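Local atomic coordinates of microtubule-associated protein 1A/1B, light chain 3 (PDB entry 3W1Y), a protein that belongs to the ubiquitin-like ATG8 family of autophagy proteins and probably binds phosphatidylethanolamine, the lipid associated with attachment of this family to membranes. Residues 99-104 and 113-118; 117-120 and 125-128. All coordinates share one frame; numbering follows the deposited sequence.

Interaction 1 (99-104 and 113-118)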
ATOM      1  N   VAL A  99      -5.344  -4.367  -0.467  1.00 37.18           N
ATOM      2  CA  VAL A  99      -6.278  -5.072  -1.353  1.00 36.28           C
ATOM      3  C   VAL A  99      -6.063  -6.598  -1.424  1.00 36.83           C
ATOM      4  O   VAL A  99      -4.940  -7.083  -1.304  1.00 36.61           O
ATOM      5  CB  VAL A  99      -6.289  -4.485  -2.800  1.00 35.64           C
ATOM      6  CG1 VAL A  99      -6.776  -3.028  -2.799  1.00 35.79           C
ATOM      7  CG2 VAL A  99      -4.926  -4.594  -3.460  1.00 34.64           C
ATOM      8  N   PHE A 100      -7.161  -7.322  -1.654  1.00 36.77           N
ATOM      9  CA  PHE A 100      -7.186  -8.774  -1.694  1.00 37.51           C
ATOM     10  C   PHE A 100      -7.843  -9.280  -2.959  1.00 37.45           C
ATOM     11  O   PHE A 100      -8.814  -8.707  -3.436  1.00 37.07           O
ATOM     12  CB  PHE A 100      -7.945  -9.341  -0.485  1.00 37.68           C
ATOM     13  CG  PHE A 100      -7.432  -8.852   0.825  1.00 39.22           C
ATOM     14  CD1 PHE A 100      -7.923  -7.673   1.379  1.00 40.88           C
ATOM     15  CD2 PHE A 100      -6.417  -9.545   1.499  1.00 40.93           C
ATOM     16  CE1 PHE A 100      -7.430  -7.203   2.608  1.00 41.94           C
ATOM     17  CE2 PHE A 100      -5.919  -9.086   2.719  1.00 39.31           C
ATOM     18  CZ  PHE A 100      -6.417  -7.920   3.269  1.00 40.18           C
ATOM     19  N   ILE A 101      -7.300 -10.361  -3.489  1.00 38.26           N
ATOM     20  CA  ILE A 101      -7.950 -11.118  -4.523  1.00 39.86           C
ATOM     21  C   ILE A 101      -8.183 -12.501  -3.944  1.00 41.18           C
ATOM     22  O   ILE A 101      -7.234 -13.232  -3.659  1.00 41.64           O
ATOM     23  CB  ILE A 101      -7.137 -11.169  -5.845  1.00 39.86           C
ATOM     24  CG1 ILE A 101      -7.160  -9.818  -6.557  1.00 39.84           C
ATOM     25  CG2 ILE A 101      -7.790 -12.135  -6.817  1.00 40.18           C
ATOM     26  CD1 ILE A 101      -6.048  -8.926  -6.197  1.00 41.44           C
ATOM     27  N   GLY A 102      -9.457 -12.825  -3.730  1.00 42.65           N
ATOM     28  CA  GLY A 102      -9.884 -14.093  -3.117  1.00 44.55           C
ATOM     29  C   GLY A 102      -9.133 -14.503  -1.857  1.00 46.23           C
ATOM     30  O   GLY A 102      -8.696 -15.670  -1.740  1.00 47.93           O
ATOM     31  N   ASN A 103      -8.988 -13.579  -0.904  1.00 45.38           N
ATOM     32  CA  ASN A 103      -8.224 -13.866   0.338  1.00 45.79           C
ATOM     33  C   ASN A 103      -6.711 -13.661   0.227  1.00 45.19           C
ATOM     34  O   ASN A 103      -6.034 -13.543   1.260  1.00 46.35           O
ATOM     35  CB  ASN A 103      -8.474 -15.289   0.876  1.00 46.84           C
ATOM     36  CG  ASN A 103      -9.826 -15.446   1.586  1.00 47.94           C
ATOM     37  OD1 ASN A 103     -10.582 -14.480   1.764  1.00 45.74           O
ATOM     38  ND2 ASN A 103     -10.137 -16.693   1.983  1.00 47.64           N
ATOM     39  N   GLU A 104      -6.173 -13.658  -0.994  1.00 43.33           N
ATOM     40  CA  GLU A 104      -4.744 -13.422  -1.190  1.00 42.82           C
ATOM     41  C   GLU A 104      -4.444 -11.940  -1.399  1.00 40.60           C
ATOM     42  O   GLU A 104      -5.170 -11.226  -2.078  1.00 38.92           O
ATOM     43  CB  GLU A 104      -4.172 -14.215  -2.381  1.00 43.43           C
ATOM     44  CG  GLU A 104      -4.279 -15.740  -2.317  1.00 48.41           C
ATOM     45  CD  GLU A 104      -3.936 -16.342  -0.956  1.00 54.42           C
ATOM     46  OE1 GLU A 104      -2.877 -15.977  -0.371  1.00 56.88           O
ATOM     47  OE2 GLU A 104      -4.731 -17.197  -0.478  1.00 56.91           O
ATOM     48  N   GLY A 113      -3.042  -7.130 -15.593  1.00 30.09           N
ATOM     49  CA  GLY A 113      -3.334  -8.076 -16.683  1.00 30.14           C
ATOM     50  C   GLY A 113      -2.988  -9.517 -16.346  1.00 30.59           C
ATOM     51  O   GLY A 113      -3.702 -10.434 -16.723  1.00 30.68           O
ATOM     52  N   ASP A 114      -1.901  -9.737 -15.607  1.00 31.46           N
ATOM     53  CA  ASP A 114      -1.564 -11.105 -15.196  1.00 31.87           C
ATOM     54  C   ASP A 114      -2.543 -11.606 -14.145  1.00 31.38           C
ATOM     55  O   ASP A 114      -2.939 -12.759 -14.172  1.00 32.05           O
ATOM     56  CB  ASP A 114      -0.112 -11.214 -14.713  1.00 32.59           C
ATOM     57  CG  ASP A 114       0.898 -11.038 -15.856  1.00 35.47           C
ATOM     58  OD1 ASP A 114       0.661 -11.581 -16.966  1.00 37.24           O
ATOM     59  OD2 ASP A 114       1.934 -10.373 -15.639  1.00 38.37           O
ATOM     60  N   ILE A 115      -2.957 -10.733 -13.236  1.00 30.11           N
ATOM     61  CA  ILE A 115      -3.913 -11.124 -12.188  1.00 30.19           C
ATOM     62  C   ILE A 115      -5.275 -11.389 -12.816  1.00 29.92           C
ATOM     63  O   ILE A 115      -5.961 -12.358 -12.473  1.00 30.09           O
ATOM     64  CB  ILE A 115      -4.013 -10.018 -11.100  1.00 29.91           C
ATOM     65  CG1 ILE A 115      -2.628  -9.822 -10.442  1.00 30.51           C
ATOM     66  CG2 ILE A 115      -5.108 -10.333 -10.080  1.00 28.85           C
ATOM     67  CD1 ILE A 115      -2.545  -8.617  -9.548  1.00 30.27           C
ATOM     68  N   TYR A 116      -5.645 -10.516 -13.745  1.00 29.78           N
ATOM     69  CA  TYR A 116      -6.881 -10.642 -14.500  1.00 30.90           C
ATOM     70  C   TYR A 116      -7.020 -11.995 -15.212  1.00 31.74           C
ATOM     71  O   TYR A 116      -8.025 -12.690 -15.030  1.00 31.87           O
ATOM     72  CB  TYR A 116      -6.965  -9.501 -15.495  1.00 30.77           C
ATOM     73  CG  TYR A 116      -8.258  -9.418 -16.230  1.00 32.60           C
ATOM     74  CD1 TYR A 116      -9.422  -9.045 -15.573  1.00 31.89           C
ATOM     75  CD2 TYR A 116      -8.320  -9.685 -17.603  1.00 33.80           C
ATOM     76  CE1 TYR A 116     -10.631  -8.936 -16.255  1.00 32.94           C
ATOM     77  CE2 TYR A 116      -9.521  -9.575 -18.301  1.00 35.54           C
ATOM     78  CZ  TYR A 116     -10.681  -9.207 -17.613  1.00 34.40           C
ATOM     79  OH  TYR A 116     -11.885  -9.099 -18.286  1.00 34.91           O
ATOM     80  N   ALA A 117      -6.010 -12.364 -16.008  1.00 33.08           N
ATOM     81  CA  ALA A 117      -5.944 -13.683 -16.676  1.00 34.35           C
ATOM     82  C   ALA A 117      -6.243 -14.860 -15.761  1.00 35.35           C
ATOM     83  O   ALA A 117      -6.963 -15.786 -16.143  1.00 36.43           O
ATOM     84  CB  ALA A 117      -4.591 -13.884 -17.375  1.00 34.60           C
ATOM     85  N   ARG A 118      -5.709 -14.826 -14.549  1.00 35.85           N
ATOM     86  CA  ARG A 118      -5.936 -15.915 -13.596  1.00 36.66           C
ATOM     87  C   ARG A 118      -7.209 -15.795 -12.723  1.00 35.56           C
ATOM     88  O   ARG A 118      -7.759 -16.827 -12.284  1.00 35.88           O
ATOM     89  CB  ARG A 118      -4.699 -16.112 -12.696  1.00 37.84           C
ATOM     90  CG  ARG A 118      -4.518 -15.074 -11.601  1.00 41.12           C
ATOM     91  CD  ARG A 118      -3.853 -15.709 -10.350  1.00 51.13           C
ATOM     92  NE  ARG A 118      -4.172 -14.980  -9.102  1.00 54.50           N
ATOM     93  CZ  ARG A 118      -3.377 -14.075  -8.527  1.00 56.22           C
ATOM     94  NH1 ARG A 118      -2.196 -13.782  -9.069  1.00 56.79           N
ATOM     95  NH2 ARG A 118      -3.758 -13.460  -7.404  1.00 57.54           N
TER

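Interaction 2 (117-120 and 125-128)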
ATOM      1  N   ALA A 117      -6.010 -12.364 -16.008  1.00 33.08           N
ATOM      2  CA  ALA A 117      -5.944 -13.683 -16.676  1.00 34.35           C
ATOM      3  C   ALA A 117      -6.243 -14.860 -15.761  1.00 35.35           C
ATOM      4  O   ALA A 117      -6.963 -15.786 -16.143  1.00 36.43           O
ATOM      5  CB  ALA A 117      -4.591 -13.884 -17.375  1.00 34.60           C
ATOM      6  N   ARG A 118      -5.709 -14.826 -14.549  1.00 35.85           N
ATOM      7  CA  ARG A 118      -5.936 -15.915 -13.596  1.00 36.66           C
ATOM      8  C   ARG A 118      -7.209 -15.795 -12.723  1.00 35.56           C
ATOM      9  O   ARG A 118      -7.759 -16.827 -12.284  1.00 35.88           O
ATOM     10  CB  ARG A 118      -4.699 -16.112 -12.696  1.00 37.84           C
ATOM     11  CG  ARG A 118      -4.518 -15.074 -11.601  1.00 41.12           C
ATOM     12  CD  ARG A 118      -3.853 -15.709 -10.350  1.00 51.13           C
ATOM     13  NE  ARG A 118      -4.172 -14.980  -9.102  1.00 54.50           N
ATOM     14  CZ  ARG A 118      -3.377 -14.075  -8.527  1.00 56.22           C
ATOM     15  NH1 ARG A 118      -2.196 -13.782  -9.069  1.00 56.79           N
ATOM     16  NH2 ARG A 118      -3.758 -13.460  -7.404  1.00 57.54           N
ATOM     17  N   ALA A 119      -7.675 -14.566 -12.466  1.00 33.16           N
ATOM     18  CA  ALA A 119      -8.654 -14.366 -11.375  1.00 31.86           C
ATOM     19  C   ALA A 119      -9.938 -13.687 -11.776  1.00 30.42           C
ATOM     20  O   ALA A 119     -10.812 -13.487 -10.947  1.00 30.36           O
ATOM     21  CB  ALA A 119      -8.013 -13.615 -10.154  1.00 31.35           C
ATOM     22  N   LYS A 120     -10.070 -13.329 -13.038  1.00 29.84           N
ATOM     23  CA  LYS A 120     -11.308 -12.705 -13.479  1.00 29.69           C
ATOM     24  C   LYS A 120     -12.516 -13.600 -13.245  1.00 29.88           C
ATOM     25  O   LYS A 120     -12.447 -14.835 -13.327  1.00 30.70           O
ATOM     26  CB  LYS A 120     -11.234 -12.290 -14.950  1.00 29.78           C
ATOM     27  CG  LYS A 120     -11.228 -13.426 -15.944  1.00 31.84           C
ATOM     28  CD  LYS A 120     -11.087 -12.846 -17.303  1.00 37.72           C
ATOM     29  CE  LYS A 120     -11.033 -13.916 -18.343  1.00 43.10           C
ATOM     30  NZ  LYS A 120     -10.751 -13.255 -19.650  1.00 47.17           N
ATOM     31  N   PHE A 125     -15.382  -8.897 -14.736  1.00 25.23           N
ATOM     32  CA  PHE A 125     -14.719  -8.013 -13.764  1.00 24.52           C
ATOM     33  C   PHE A 125     -13.640  -8.774 -13.017  1.00 24.64           C
ATOM     34  O   PHE A 125     -13.762  -9.990 -12.811  1.00 24.42           O
ATOM     35  CB  PHE A 125     -15.683  -7.482 -12.683  1.00 24.56           C
ATOM     36  CG  PHE A 125     -16.515  -6.292 -13.101  1.00 23.21           C
ATOM     37  CD1 PHE A 125     -17.869  -6.457 -13.400  1.00 23.39           C
ATOM     38  CD2 PHE A 125     -15.969  -5.011 -13.122  1.00 21.82           C
ATOM     39  CE1 PHE A 125     -18.670  -5.358 -13.765  1.00 23.04           C
ATOM     40  CE2 PHE A 125     -16.752  -3.913 -13.480  1.00 23.10           C
ATOM     41  CZ  PHE A 125     -18.111  -4.100 -13.813  1.00 22.54           C
ATOM     42  N   LEU A 126     -12.600  -8.036 -12.612  1.00 23.85           N
ATOM     43  CA  LEU A 126     -11.696  -8.475 -11.550  1.00 23.60           C
ATOM     44  C   LEU A 126     -12.256  -7.916 -10.225  1.00 23.52           C
ATOM     45  O   LEU A 126     -12.334  -6.698 -10.063  1.00 22.30           O
ATOM     46  CB  LEU A 126     -10.287  -7.929 -11.794  1.00 22.86           C
ATOM     47  CG  LEU A 126      -9.262  -8.328 -10.749  1.00 23.68           C
ATOM     48  CD1 LEU A 126      -9.175  -9.861 -10.623  1.00 22.22           C
ATOM     49  CD2 LEU A 126      -7.901  -7.691 -11.052  1.00 23.32           C
ATOM     50  N   TYR A 127     -12.699  -8.811  -9.333  1.00 23.86           N
ATOM     51  CA  TYR A 127     -13.254  -8.436  -8.046  1.00 24.17           C
ATOM     52  C   TYR A 127     -12.152  -8.289  -6.997  1.00 25.12           C
ATOM     53  O   TYR A 127     -11.274  -9.139  -6.893  1.00 25.37           O
ATOM     54  CB  TYR A 127     -14.313  -9.453  -7.613  1.00 24.66           C
ATOM     55  CG  TYR A 127     -15.620  -9.222  -8.353  1.00 24.48           C
ATOM     56  CD1 TYR A 127     -15.858  -9.822  -9.579  1.00 22.79           C
ATOM     57  CD2 TYR A 127     -16.591  -8.360  -7.833  1.00 23.30           C
ATOM     58  CE1 TYR A 127     -17.036  -9.588 -10.275  1.00 24.52           C
ATOM     59  CE2 TYR A 127     -17.771  -8.126  -8.506  1.00 23.34           C
ATOM     60  CZ  TYR A 127     -17.993  -8.741  -9.734  1.00 24.46           C
ATOM     61  OH  TYR A 127     -19.168  -8.510 -10.417  1.00 23.18           O
ATOM     62  N   VAL A 128     -12.198  -7.195  -6.242  1.00 25.50           N
ATOM     63  CA  VAL A 128     -11.174  -6.875  -5.268  1.00 26.63           C
ATOM     64  C   VAL A 128     -11.846  -6.381  -3.967  1.00 28.29           C
ATOM     65  O   VAL A 128     -12.773  -5.543  -3.998  1.00 28.02           O
ATOM     66  CB  VAL A 128     -10.180  -5.802  -5.806  1.00 26.22           C
ATOM     67  CG1 VAL A 128      -9.195  -5.382  -4.734  1.00 26.52           C
ATOM     68  CG2 VAL A 128      -9.446  -6.280  -7.072  1.00 26.14           C
TER
HETATM   69  O   HOH W   1     -12.570 -11.775  -9.761  1.00 22.65           O

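Interaction 1 (99-104 and 113-118)
Ile101 and Ile115 face each other across a CA–CA separation of 8.7 Å, the first just past the end of strand 96-100 and the second on helix 112-119. Ile101 also opens a type I' turn ending at Glu104, closed by two backbone hydrogen bonds, Ile101 N to Glu104 O (2.7 Å) and Glu104 N to Ile101 O (2.9 Å). Both isoleucine side chains set out toward the other segment and meet at a slant, with Ile101 CG1 lying 4.1 Å from Ile115 CG2. Ile115 presents that methyl because CG2 stands anti to its backbone N, while CG1 takes the place beside the N (chi1 -61°). Arg118, one helical turn on, brings the end of its side chain back over the contact: its NH2 lies 4.3 Å from Ile101 CG2, and one guanidinium face is met off-centre by Ile115 CG2. No hydrogen bond crosses; apart from the arginine the join is apolar, and it is small, burying 122 Å² in all. Ile115 continues inward onto Val78 and Leu126, and Ile101 onto Pro106. A short helix packed beside a beta turn at the end of an edge strand, within a mixed sheet of strand order 2-1-4-3, belongs to the ubiquitin-like beta-grasp fold of the ATG8 family.

Interaction 2 (117-120 and 125-128)
With CG anti to the backbone N (chi1 -180°) and chi2 near +57°, Leu126 swings its CD1 methyl toward the end of helix 112-119, although the side chain sets out past that segment rather than at it. CD1 settles 4.0 Å from Ala119 CB and equally 4.0 Å from Ala119 O, so a single methyl meets both the side chain and the carbonyl of the last helical residue. Leu126 CD1 also lies 4.3 Å from Lys120 N.

Lys120 is where the chain leaves helical geometry, and here the CA atoms come nearest across the segments, Lys120 CA and Leu126 CA being 4.7 Å apart. Lys120 CA rests 3.7 Å from Phe125 O, a packing contact. The Lys120 CG sits between the backbone N and the carbonyl carbon (chi1 70°), and from there the extended chain carries the amine away from the strand.

No direct hydrogen bond joins the segments; a water does so instead. It donates to Ala119 O at 2.7 Å and accepts from Tyr127 N at 3.0 Å, linking a carbonyl at the helix end to a strand amide. The same water lies at the edge of the Tyr127 ring, in its plane.

Phe125 turns its CB away from the helix end, and its side chain packs on Pro35 and Leu37 of strand 33-40 and on Glu22 and Thr23 of helix 16-29. Tyr127 hydrogen-bonds through OH to Asp123 and meets the ring of Tyr8, while Leu126 and Val128 pair through their backbones with strand 33-40. The contact thus joins the end of helix 112-119 to the start of the inner strand 126-133, beside strand 33-40 and near the N-terminal helices 9-13 and 16-29.

Overall arrangement
Interactions 1 and 2 lie with their centres about 6 Å apart, on the same side of the chain's centre, and share Ala117 and Arg118. Helix 112-119 serves both: interaction 1 uses the face directed at the turn after strand 96-100, interaction 2 the end directed at strand 126-133. These two strands are antiparallel neighbours in the sheet, and the apolar side chains of the two contacts touch one another. Ile101 CG2 packs 3.7 Å from Ala119 CB, and Ile115 CG2 lies 4.0 Å from Leu126 CD2. Further along the strands, Val99 CB approaches Val128 CG1 at 3.6 Å. In both contacts the helix packs against the same end of the ubiquitin-like sheet.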